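Local coordinates for protein arylesterase (Sulfolobus solfataricus, PDB 5L2P) that hydrolyses aromatic esters, p-nitrophenyl fatty acid esters and aryl dialkyl phosphates such as paraoxon, as a serine esterase of the GDXG lipolytic family, at residues R8-K16 with R199-N207. Residues are numbered along the deposited sequence; the frame is centred on the assembly and turned at random.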
loop_
_atom_site.group_PDB
_atom_site.type_symbol
_atom_site.label_atom_id
_atom_site.label_comp_id
_atom_site.label_asym_id
_atom_site.label_seq_id
_atom_site.Cartn_x
_atom_site.Cartn_y
_atom_site.Cartn_z
ATOM N N ARG A 8 11.226 -13.770 -12.444
ATOM C CA ARG A 8 11.706 -14.508 -11.280
ATOM C C ARG A 8 12.903 -15.432 -11.666
ATOM O O ARG A 8 13.889 -15.501 -10.958
ATOM C CB ARG A 8 10.573 -15.356 -10.740
ATOM C CG ARG A 8 10.817 -16.019 -9.400
ATOM C CD ARG A 8 9.682 -17.010 -9.201
ATOM N NE ARG A 8 9.584 -17.643 -7.883
ATOM C CZ ARG A 8 8.810 -17.226 -6.876
ATOM N NH1 ARG A 8 8.084 -16.108 -6.965
ATOM N NH2 ARG A 8 8.786 -17.916 -5.743
ATOM N N ASN A 9 12.775 -16.135 -12.785
ATOM C CA ASN A 9 13.817 -16.979 -13.296
ATOM C C ASN A 9 15.095 -16.170 -13.639
ATOM O O ASN A 9 16.226 -16.606 -13.348
ATOM C CB ASN A 9 13.303 -17.763 -14.532
ATOM C CG ASN A 9 12.263 -18.818 -14.174
ATOM O OD1 ASN A 9 11.902 -18.978 -12.994
ATOM N ND2 ASN A 9 11.786 -19.558 -15.187
ATOM N N PHE A 10 14.903 -14.992 -14.222
ATOM C CA PHE A 10 16.010 -14.097 -14.509
ATOM C C PHE A 10 16.787 -13.720 -13.237
ATOM O O PHE A 10 18.026 -13.677 -13.238
ATOM C CB PHE A 10 15.512 -12.836 -15.264
ATOM C CG PHE A 10 16.534 -11.738 -15.355
ATOM C CD1 PHE A 10 17.557 -11.799 -16.291
ATOM C CD2 PHE A 10 16.499 -10.662 -14.473
ATOM C CE1 PHE A 10 18.517 -10.793 -16.370
ATOM C CE2 PHE A 10 17.463 -9.665 -14.518
ATOM C CZ PHE A 10 18.476 -9.727 -15.469
ATOM N N LEU A 11 16.065 -13.431 -12.159
ATOM C CA LEU A 11 16.682 -12.998 -10.901
ATOM C C LEU A 11 17.512 -14.114 -10.308
ATOM O O LEU A 11 18.589 -13.868 -9.814
ATOM C CB LEU A 11 15.593 -12.523 -9.896
ATOM C CG LEU A 11 14.866 -11.221 -10.269
ATOM C CD1 LEU A 11 13.703 -10.988 -9.354
ATOM C CD2 LEU A 11 15.804 -10.033 -10.207
ATOM N N GLN A 12 17.015 -15.340 -10.368
ATOM C CA GLN A 12 17.769 -16.521 -9.908
ATOM C C GLN A 12 19.104 -16.658 -10.644
ATOM O O GLN A 12 20.145 -16.869 -10.015
ATOM C CB GLN A 12 16.951 -17.802 -10.070
ATOM C CG GLN A 12 15.779 -17.846 -9.098
ATOM C CD GLN A 12 14.682 -18.846 -9.465
ATOM O OE1 GLN A 12 14.784 -19.595 -10.440
ATOM N NE2 GLN A 12 13.602 -18.840 -8.678
ATOM N N VAL A 13 19.075 -16.527 -11.957
ATOM C CA VAL A 13 20.273 -16.641 -12.774
ATOM C C VAL A 13 21.206 -15.449 -12.512
ATOM O O VAL A 13 22.433 -15.618 -12.450
ATOM C CB VAL A 13 19.925 -16.736 -14.287
ATOM C CG1 VAL A 13 21.159 -16.587 -15.154
ATOM C CG2 VAL A 13 19.200 -18.027 -14.586
ATOM N N TYR A 14 20.629 -14.262 -12.364
ATOM C CA TYR A 14 21.439 -13.053 -12.205
ATOM C C TYR A 14 22.304 -13.088 -10.950
ATOM O O TYR A 14 23.487 -12.742 -10.975
ATOM C CB TYR A 14 20.550 -11.830 -12.157
ATOM C CG TYR A 14 21.261 -10.523 -11.802
ATOM C CD1 TYR A 14 22.115 -9.867 -12.712
ATOM C CD2 TYR A 14 21.030 -9.922 -10.573
ATOM C CE1 TYR A 14 22.715 -8.667 -12.387
ATOM C CE2 TYR A 14 21.607 -8.707 -10.240
ATOM C CZ TYR A 14 22.454 -8.090 -11.134
ATOM O OH TYR A 14 23.005 -6.866 -10.776
ATOM N N TYR A 15 21.707 -13.483 -9.831
ATOM C CA TYR A 15 22.410 -13.480 -8.546
ATOM C C TYR A 15 23.407 -14.640 -8.460
ATOM O O TYR A 15 24.460 -14.497 -7.823
ATOM C CB TYR A 15 21.428 -13.475 -7.358
ATOM C CG TYR A 15 20.792 -12.143 -7.169
ATOM C CD1 TYR A 15 21.533 -11.064 -6.692
ATOM C CD2 TYR A 15 19.436 -11.927 -7.486
ATOM C CE1 TYR A 15 20.955 -9.815 -6.522
ATOM C CE2 TYR A 15 18.847 -10.671 -7.347
ATOM C CZ TYR A 15 19.604 -9.624 -6.861
ATOM O OH TYR A 15 19.029 -8.385 -6.720
ATOM N N LYS A 16 23.062 -15.772 -9.091
ATOM C CA LYS A 16 23.973 -16.938 -9.181
ATOM C C LYS A 16 25.209 -16.619 -10.006
ATOM O O LYS A 16 26.268 -17.121 -9.728
ATOM C CB LYS A 16 23.266 -18.153 -9.804
ATOM C CG LYS A 16 22.332 -18.912 -8.870
ATOM C CD LYS A 16 21.453 -19.906 -9.655
ATOM C CE LYS A 16 20.904 -21.079 -8.865
ATOM N NZ LYS A 16 20.709 -20.841 -7.406
ATOM N N ARG A 199 14.571 -2.835 -2.087
ATOM C CA ARG A 199 15.929 -2.341 -2.252
ATOM C C ARG A 199 16.944 -3.483 -2.194
ATOM O O ARG A 199 18.106 -3.248 -1.945
ATOM C CB ARG A 199 16.236 -1.284 -1.180
ATOM C CG ARG A 199 16.199 -1.853 0.214
ATOM C CD ARG A 199 16.563 -0.831 1.274
ATOM N NE ARG A 199 17.168 -1.511 2.414
ATOM C CZ ARG A 199 18.223 -1.087 3.069
ATOM N NH1 ARG A 199 18.804 0.063 2.725
ATOM N NH2 ARG A 199 18.678 -1.807 4.074
ATOM N N LYS A 200 16.499 -4.732 -2.307
ATOM C CA LYS A 200 17.426 -5.848 -2.207
ATOM C C LYS A 200 16.784 -7.142 -2.651
ATOM O O LYS A 200 15.864 -7.603 -2.005
ATOM C CB LYS A 200 17.943 -5.966 -0.776
ATOM C CG LYS A 200 19.453 -6.063 -0.682
ATOM C CD LYS A 200 20.203 -4.883 -1.309
ATOM C CE LYS A 200 20.707 -3.913 -0.242
ATOM N NZ LYS A 200 21.691 -4.552 0.694
ATOM N N GLY A 201 17.277 -7.724 -3.741
ATOM C CA GLY A 201 16.737 -8.981 -4.275
ATOM C C GLY A 201 15.807 -8.795 -5.472
ATOM O O GLY A 201 14.963 -9.615 -5.753
ATOM N N TYR A 202 15.954 -7.675 -6.160
ATOM C CA TYR A 202 15.156 -7.332 -7.305
ATOM C C TYR A 202 16.001 -6.513 -8.268
ATOM O O TYR A 202 15.570 -5.463 -8.742
ATOM C CB TYR A 202 13.937 -6.532 -6.873
ATOM C CG TYR A 202 13.037 -7.218 -5.861
ATOM C CD1 TYR A 202 12.024 -8.063 -6.251
ATOM C CD2 TYR A 202 13.204 -7.011 -4.534
ATOM C CE1 TYR A 202 11.205 -8.671 -5.323
ATOM C CE2 TYR A 202 12.391 -7.580 -3.589
ATOM C CZ TYR A 202 11.381 -8.408 -3.991
ATOM O OH TYR A 202 10.543 -9.012 -3.055
ATOM N N PHE A 203 17.195 -7.060 -8.570
ATOM C CA PHE A 203 18.159 -6.521 -9.515
ATOM C C PHE A 203 18.766 -5.202 -9.075
ATOM O O PHE A 203 19.978 -5.137 -8.841
ATOM C CB PHE A 203 17.572 -6.410 -10.916
ATOM C CG PHE A 203 18.554 -5.862 -11.908
ATOM C CD1 PHE A 203 19.560 -6.677 -12.464
ATOM C CD2 PHE A 203 18.534 -4.524 -12.236
ATOM C CE1 PHE A 203 20.470 -6.165 -13.372
ATOM C CE2 PHE A 203 19.458 -4.006 -13.139
ATOM C CZ PHE A 203 20.416 -4.833 -13.713
ATOM N N LEU A 204 17.950 -4.156 -8.996
ATOM C CA LEU A 204 18.411 -2.833 -8.569
ATOM C C LEU A 204 18.689 -2.802 -7.074
ATOM O O LEU A 204 17.793 -2.415 -6.290
ATOM C CB LEU A 204 17.351 -1.756 -8.868
ATOM C CG LEU A 204 17.788 -0.317 -8.651
ATOM C CD1 LEU A 204 19.063 -0.047 -9.452
ATOM C CD2 LEU A 204 16.713 0.648 -9.126
ATOM N N ASP A 205 19.895 -3.210 -6.686
ATOM C CA ASP A 205 20.252 -3.268 -5.292
ATOM C C ASP A 205 20.802 -1.950 -4.766
ATOM O O ASP A 205 21.846 -1.535 -5.162
ATOM C CB ASP A 205 21.248 -4.384 -5.013
ATOM C CG ASP A 205 20.665 -5.764 -5.270
ATOM O OD1 ASP A 205 19.693 -6.166 -4.619
ATOM O OD2 ASP A 205 21.239 -6.478 -6.114
ATOM N N ILE A 206 20.099 -1.354 -3.801
ATOM C CA ILE A 206 20.401 -0.033 -3.251
ATOM C C ILE A 206 20.707 -0.099 -1.754
ATOM O O ILE A 206 19.976 -0.686 -0.999
ATOM C CB ILE A 206 19.188 0.891 -3.453
ATOM C CG1 ILE A 206 18.842 0.977 -4.936
ATOM C CG2 ILE A 206 19.451 2.288 -2.892
ATOM C CD1 ILE A 206 17.576 1.769 -5.215
ATOM N N ASN A 207 21.819 0.484 -1.326
ATOM C CA ASN A 207 22.140 0.631 0.097
ATOM C C ASN A 207 21.690 1.985 0.595
ATOM O O ASN A 207 21.648 2.955 -0.170
ATOM C CB ASN A 207 23.652 0.466 0.359
ATOM C CG ASN A 207 24.098 -0.987 0.280
ATOM O OD1 ASN A 207 23.448 -1.881 0.850
ATOM N ND2 ASN A 207 25.210 -1.245 -0.433
#
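The phenol oxygen of Tyr15 is gripped twice by the loop 199-207: it accepts a bent bond from the backbone N of Phe203, 2.9 Å from Tyr15 OH with an N-H...O angle of 131°, and it donates to Asp205, whose OD2 lies 3.0 Å from Tyr15 OH. Asp205 OD2 sits at the edge of the Tyr15 ring, close to its plane, and is met on its syn side, with the hydroxyl 22° out of the carboxylate plane. The other oxygen, Asp205 OD1, accepts a bond from Gly201 N, 3.0 Å away and almost along the C-O axis; this bond lies within the loop and probably limits rotation of the carboxylate, while OD2 reaches across to the helix.

The helix 5-17 belongs to the N-terminal part of the chain, packed here on the loop between helices 193-197 and 212-217 of the alpha/beta-hydrolase fold. With CG anti to its backbone N (chi1 -180°), the Phe203 ring is turned toward Tyr14 and Phe10. Phe203 CD1 lies over one face of the Tyr14 ring, offset toward its rim and 3.5 Å from Tyr14 CZ, in an oblique aromatic pair with planes at 48°. Phe203 CD1 also lies at the edge of the Phe10 ring, 4.2 Å from Phe10 CE2, and Leu11 CD2 packs against Phe203 CB at 4.1 Å. The Phe203 side chain also touches Leu284 and lies about 5 Å from that of His281, an inferred active-site residue.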